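Local coordinates for protein omega transaminase (Pseudomonas sp., PDB 5LHA) that catalyses the PLP-dependent transfer of an amino group from an amine donor to a carbonyl acceptor, with pyridoxamine phosphate as an intermediate form of its cofactor, at residues 197-202 against 206-211; 215-220 against 257-262. All coordinates share one frame; numbering follows the deposited sequence.

Contact 1 of 2, residues 197-202 against 206-211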
loop_
_atom_site.group_PDB
_atom_site.type_symbol
_atom_site.label_atom_id
_atom_site.label_comp_id
_atom_site.label_asym_id
_atom_site.label_seq_id
_atom_site.Cartn_x
_atom_site.Cartn_y
_atom_site.Cartn_z
ATOM N N TRP A 197 12.885 25.676 -11.839
ATOM C CA TRP A 197 14.119 26.338 -12.241
ATOM C C TRP A 197 13.909 27.781 -12.663
ATOM O O TRP A 197 14.874 28.434 -13.071
ATOM C CB TRP A 197 14.785 25.554 -13.376
ATOM C CG TRP A 197 14.999 24.126 -12.993
ATOM C CD1 TRP A 197 16.087 23.597 -12.361
ATOM C CD2 TRP A 197 14.068 23.049 -13.159
ATOM N NE1 TRP A 197 15.901 22.253 -12.146
ATOM C CE2 TRP A 197 14.671 21.890 -12.630
ATOM C CE3 TRP A 197 12.790 22.950 -13.718
ATOM C CZ2 TRP A 197 14.040 20.647 -12.643
ATOM C CZ3 TRP A 197 12.165 21.714 -13.730
ATOM C CH2 TRP A 197 12.790 20.582 -13.196
ATOM N N ASP A 198 12.679 28.289 -12.566
ATOM C CA ASP A 198 12.275 29.564 -13.155
ATOM C C ASP A 198 12.828 29.718 -14.568
ATOM O O ASP A 198 13.244 30.812 -14.968
ATOM C CB ASP A 198 12.745 30.717 -12.267
ATOM C CG ASP A 198 12.243 30.587 -10.849
ATOM O OD1 ASP A 198 11.230 29.882 -10.647
ATOM O OD2 ASP A 198 12.868 31.167 -9.934
ATOM N N CYS A 199 12.805 28.624 -15.330
ATOM C CA CYS A 199 13.420 28.552 -16.648
ATOM C C CYS A 199 12.384 28.883 -17.720
ATOM O O CYS A 199 11.378 28.178 -17.861
ATOM C CB CYS A 199 14.017 27.160 -16.851
ATOM S SG CYS A 199 14.927 26.912 -18.371
ATOM N N ARG A 200 12.635 29.945 -18.487
ATOM C CA ARG A 200 11.706 30.371 -19.525
ATOM C C ARG A 200 12.206 30.025 -20.925
ATOM O O ARG A 200 11.692 30.566 -21.913
ATOM C CB ARG A 200 11.442 31.874 -19.423
ATOM C CG ARG A 200 11.271 32.405 -18.003
ATOM C CD ARG A 200 10.215 31.660 -17.223
ATOM N NE ARG A 200 10.082 32.194 -15.874
ATOM C CZ ARG A 200 9.597 31.514 -14.842
ATOM N NH1 ARG A 200 9.192 30.259 -14.996
ATOM N NH2 ARG A 200 9.521 32.095 -13.650
ATOM N N ASP A 201 13.160 29.100 -21.035
ATOM C CA ASP A 201 13.710 28.682 -22.321
ATOM C C ASP A 201 13.325 27.233 -22.575
ATOM O O ASP A 201 13.649 26.357 -21.758
ATOM C CB ASP A 201 15.233 28.851 -22.347
ATOM C CG ASP A 201 15.871 28.340 -23.636
ATOM O OD1 ASP A 201 15.922 27.105 -23.842
ATOM O OD2 ASP A 201 16.344 29.176 -24.441
ATOM N N PRO A 202 12.636 26.947 -23.683
ATOM C CA PRO A 202 12.068 25.597 -23.873
ATOM C C PRO A 202 13.090 24.470 -23.910
ATOM O O PRO A 202 12.873 23.435 -23.269
ATOM C CB PRO A 202 11.321 25.729 -25.208
ATOM C CG PRO A 202 11.086 27.195 -25.387
ATOM C CD PRO A 202 12.282 27.862 -24.781
ATOM N N THR A 206 13.075 21.480 -21.165
ATOM C CA THR A 206 12.980 20.065 -21.498
ATOM C C THR A 206 14.138 19.278 -20.906
ATOM O O THR A 206 13.938 18.194 -20.344
ATOM C CB THR A 206 12.942 19.885 -23.013
ATOM O OG1 THR A 206 11.736 20.453 -23.531
ATOM C CG2 THR A 206 13.020 18.407 -23.394
ATOM N N ALA A 207 15.357 19.822 -21.015
ATOM C CA ALA A 207 16.548 19.122 -20.538
ATOM C C ALA A 207 16.521 18.923 -19.025
ATOM O O ALA A 207 16.894 17.852 -18.527
ATOM C CB ALA A 207 17.801 19.889 -20.962
ATOM N N HIS A 208 16.105 19.950 -18.278
ATOM C CA HIS A 208 15.937 19.814 -16.834
ATOM C C HIS A 208 14.965 18.683 -16.510
ATOM O O HIS A 208 15.215 17.863 -15.617
ATOM C CB HIS A 208 15.444 21.134 -16.236
ATOM C CG HIS A 208 16.500 22.190 -16.134
ATOM N ND1 HIS A 208 17.702 21.991 -15.490
ATOM C CD2 HIS A 208 16.527 23.463 -16.598
ATOM C CE1 HIS A 208 18.424 23.095 -15.562
ATOM N NE2 HIS A 208 17.736 24.003 -16.233
ATOM N N CYS A 209 13.839 18.629 -17.231
ATOM C CA CYS A 209 12.797 17.664 -16.904
ATOM C C CYS A 209 13.253 16.243 -17.219
ATOM O O CYS A 209 13.073 15.330 -16.403
ATOM C CB CYS A 209 11.521 18.004 -17.678
ATOM S SG CYS A 209 10.717 19.546 -17.164
ATOM N N ILE A 210 13.887 16.050 -18.381
ATOM C CA ILE A 210 14.373 14.728 -18.776
ATOM C C ILE A 210 15.450 14.232 -17.819
ATOM O O ILE A 210 15.456 13.058 -17.424
ATOM C CB ILE A 210 14.879 14.776 -20.227
ATOM C CG1 ILE A 210 13.697 15.012 -21.154
ATOM C CG2 ILE A 210 15.575 13.488 -20.601
ATOM C CD1 ILE A 210 12.684 13.906 -21.067
ATOM N N ARG A 211 16.380 15.108 -17.435
ATOM C CA ARG A 211 17.393 14.715 -16.462
ATOM C C ARG A 211 16.752 14.281 -15.146
ATOM O O ARG A 211 17.168 13.281 -14.546
ATOM C CB ARG A 211 18.383 15.856 -16.242
ATOM C CG ARG A 211 19.271 15.662 -15.040
ATOM C CD ARG A 211 20.265 16.799 -14.901
ATOM N NE ARG A 211 20.697 16.972 -13.517
ATOM C CZ ARG A 211 21.559 17.897 -13.116
ATOM N NH1 ARG A 211 22.091 18.736 -13.996
ATOM N NH2 ARG A 211 21.892 17.982 -11.832
#
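Trp197 and His208 lie ring on ring, the indole reaching in from the loop while the imidazole reaches out from helix 202-220, so that the two side chains pass each other in opposite directions. The five-membered ring of Trp197 and the His208 ring form a face-to-face stack, centroids 4.0 Å apart and planes only 7° from parallel. The benzene half of the indole runs on past the imidazole and covers the His208 methylene: CB of His208 sits 3.7 Å from the centroid of the six-membered ring of Trp197, almost on its normal, in a CH-pi contact. Trp197 can present its flat side to the helix because CG is anti to the carbonyl carbon (chi1 -55°) and the ring plane stands nearly upright on the side-chain stem (chi2 -89°). Two sulfurs flank the stack. SG of Cys199 meets the edge of the imidazole, 4.2 Å from CD2 of His208, and SG of Cys209 approaches CZ3 of Trp197 obliquely at 4.3 Å. NE1 of Trp197 is satisfied across the subunit boundary by the carbonyl of Pro196 of the second subunit. At the start of the helix Thr206 N donates a 2.9 Å hydrogen bond to Pro202 O. With Asp201 capping the backbone N of Ala204, this is an N-capped helix start with proline in the first turn, overlaid by its lead-in loop at the subunit interface.

Contact 2 of 2, residues 215-220 against 257-262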
loop_
_atom_site.group_PDB
_atom_site.type_symbol
_atom_site.label_atom_id
_atom_site.label_comp_id
_atom_site.label_asym_id
_atom_site.label_seq_id
_atom_site.Cartn_x
_atom_site.Cartn_y
_atom_site.Cartn_z
ATOM N N GLU A 215 16.966 10.440 -13.421
ATOM C CA GLU A 215 17.376 10.262 -12.037
ATOM C C GLU A 215 16.329 9.480 -11.258
ATOM O O GLU A 215 16.665 8.574 -10.486
ATOM C CB GLU A 215 17.638 11.626 -11.400
ATOM C CG GLU A 215 18.915 12.285 -11.915
ATOM C CD GLU A 215 18.976 13.770 -11.625
ATOM O OE1 GLU A 215 17.978 14.314 -11.106
ATOM O OE2 GLU A 215 20.020 14.395 -11.917
ATOM N N GLN A 216 15.049 9.786 -11.483
ATOM C CA GLN A 216 13.978 9.064 -10.803
ATOM C C GLN A 216 13.947 7.600 -11.218
ATOM O O GLN A 216 13.688 6.719 -10.391
ATOM C CB GLN A 216 12.630 9.729 -11.089
ATOM C CG GLN A 216 12.450 11.077 -10.415
ATOM C CD GLN A 216 13.006 11.106 -9.002
ATOM O OE1 GLN A 216 13.973 11.813 -8.719
ATOM N NE2 GLN A 216 12.404 10.330 -8.112
ATOM N N ILE A 217 14.167 7.329 -12.506
ATOM C CA ILE A 217 14.178 5.954 -13.006
ATOM C C ILE A 217 15.303 5.160 -12.356
ATOM O O ILE A 217 15.119 4.004 -11.954
ATOM C CB ILE A 217 14.298 5.936 -14.542
ATOM C CG1 ILE A 217 13.046 6.533 -15.188
ATOM C CG2 ILE A 217 14.569 4.518 -15.057
ATOM C CD1 ILE A 217 13.137 6.660 -16.693
ATOM N N ALA A 218 16.497 5.759 -12.292
ATOM C CA ALA A 218 17.634 5.112 -11.642
ATOM C C ALA A 218 17.360 4.832 -10.171
ATOM O O ALA A 218 17.648 3.740 -9.671
ATOM C CB ALA A 218 18.877 5.989 -11.790
ATOM N N LEU A 219 16.780 5.801 -9.470
ATOM C CA LEU A 219 16.538 5.649 -8.041
ATOM C C LEU A 219 15.617 4.473 -7.751
ATOM O O LEU A 219 15.852 3.707 -6.810
ATOM C CB LEU A 219 15.943 6.949 -7.492
ATOM C CG LEU A 219 15.303 6.924 -6.109
ATOM C CD1 LEU A 219 16.338 6.665 -5.046
ATOM C CD2 LEU A 219 14.561 8.234 -5.851
ATOM N N LEU A 220 14.547 4.334 -8.536
ATOM C CA LEU A 220 13.559 3.287 -8.313
ATOM C C LEU A 220 14.009 1.948 -8.880
ATOM O O LEU A 220 13.571 0.895 -8.404
ATOM C CB LEU A 220 12.224 3.693 -8.940
ATOM C CG LEU A 220 11.543 4.967 -8.412
ATOM C CD1 LEU A 220 10.361 5.348 -9.315
ATOM C CD2 LEU A 220 11.093 4.826 -6.956
ATOM N N HIS A 257 14.623 1.953 -21.144
ATOM C CA HIS A 257 14.279 1.094 -20.018
ATOM C C HIS A 257 13.080 0.199 -20.301
ATOM O O HIS A 257 12.567 -0.445 -19.377
ATOM C CB HIS A 257 14.048 1.962 -18.781
ATOM C CG HIS A 257 15.199 2.869 -18.488
ATOM N ND1 HIS A 257 15.249 4.171 -18.939
ATOM C CD2 HIS A 257 16.370 2.649 -17.843
ATOM C CE1 HIS A 257 16.387 4.723 -18.558
ATOM N NE2 HIS A 257 17.086 3.821 -17.893
ATOM N N GLY A 258 12.602 0.167 -21.542
ATOM C CA GLY A 258 11.447 -0.624 -21.915
ATOM C C GLY A 258 10.144 -0.190 -21.292
ATOM O O GLY A 258 9.153 -0.919 -21.399
ATOM N N ILE A 259 10.109 0.993 -20.672
ATOM C CA ILE A 259 8.917 1.462 -19.977
ATOM C C ILE A 259 7.848 1.821 -20.992
ATOM O O ILE A 259 8.130 2.443 -22.025
ATOM C CB ILE A 259 9.280 2.665 -19.093
ATOM C CG1 ILE A 259 10.233 2.213 -17.980
ATOM C CG2 ILE A 259 8.017 3.374 -18.562
ATOM C CD1 ILE A 259 10.946 3.340 -17.280
ATOM N N LEU A 260 6.612 1.413 -20.717
ATOM C CA LEU A 260 5.511 1.707 -21.619
ATOM C C LEU A 260 5.118 3.172 -21.504
ATOM O O LEU A 260 4.978 3.709 -20.399
ATOM C CB LEU A 260 4.304 0.829 -21.300
ATOM C CG LEU A 260 4.503 -0.682 -21.319
ATOM C CD1 LEU A 260 3.246 -1.349 -20.791
ATOM C CD2 LEU A 260 4.825 -1.167 -22.726
ATOM N N LEU A 261 4.897 3.808 -22.652
ATOM C CA LEU A 261 4.498 5.211 -22.696
ATOM C C LEU A 261 3.017 5.269 -23.037
ATOM O O LEU A 261 2.611 4.871 -24.134
ATOM C CB LEU A 261 5.351 5.990 -23.694
ATOM C CG LEU A 261 5.004 7.472 -23.837
ATOM C CD1 LEU A 261 5.071 8.190 -22.495
ATOM C CD2 LEU A 261 5.942 8.126 -24.839
ATOM N N ILE A 262 2.220 5.743 -22.083
ATOM C CA ILE A 262 0.779 5.905 -22.236
ATOM C C ILE A 262 0.480 7.356 -22.556
ATOM O O ILE A 262 0.748 8.245 -21.743
ATOM C CB ILE A 262 0.016 5.473 -20.974
ATOM C CG1 ILE A 262 0.319 4.018 -20.620
ATOM C CG2 ILE A 262 -1.466 5.692 -21.161
ATOM C CD1 ILE A 262 -0.141 3.645 -19.251
#
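A chi1 of -66° sets CG1 of Ile217 beside the backbone N and swings CG2 to the far side, toward His257, whose chi2 of 94° turns an imidazole face to meet that methyl. CG2 of Ile217 stands 3.7 Å from the centroid of the His257 ring and only 4° off the ring normal, a CH-pi contact centred over the face. The other branch of Ile217 runs on to the next partner: its CD1 meets CD1 of Ile259 tip to tip at 4.0 Å, and lies equally far from ND1 of His257. A hydrogen bond between ND1 and the carbonyl oxygen of Val253, one turn back, should limit rotation of the ring. Replacing His257 by an alanine removes the ring and is likely to leave CG2 of Ile217 without the flat surface it rests on and the Val253 carbonyl without this partner. Gly258, at positive phi, is the C-prime residue of a Schellman motif that ends helix 246-256 and turns the chain into strand 260-264. Ile217 also touches Val253, so through this one residue the last turn of helix 202-220 packs against both the end of helix 246-256 and the lead into strand 260-264, which bonds to neighbouring strand 225-230.

How the contacts relate
Contacts 1 and 2 hold the two ends of helix 202-220, their centres about 19 Å apart: contact 1 folds the preceding loop over its first turns, and contact 2 sets its last turn against the approach to strand 260-264. Between them, Arg211 NE and Glu215 OE2 form a salt bridge one turn apart on the helix. Both lie toward the periphery, their centres about 24 and 23 Å from that of the chain, and both touch the second subunit. None of their residues lines the pyridoxamine phosphate pocket, but strand 260-264 ends at Asp264, a pocket residue that probably pairs with the pyridine nitrogen, as in fold type I relatives.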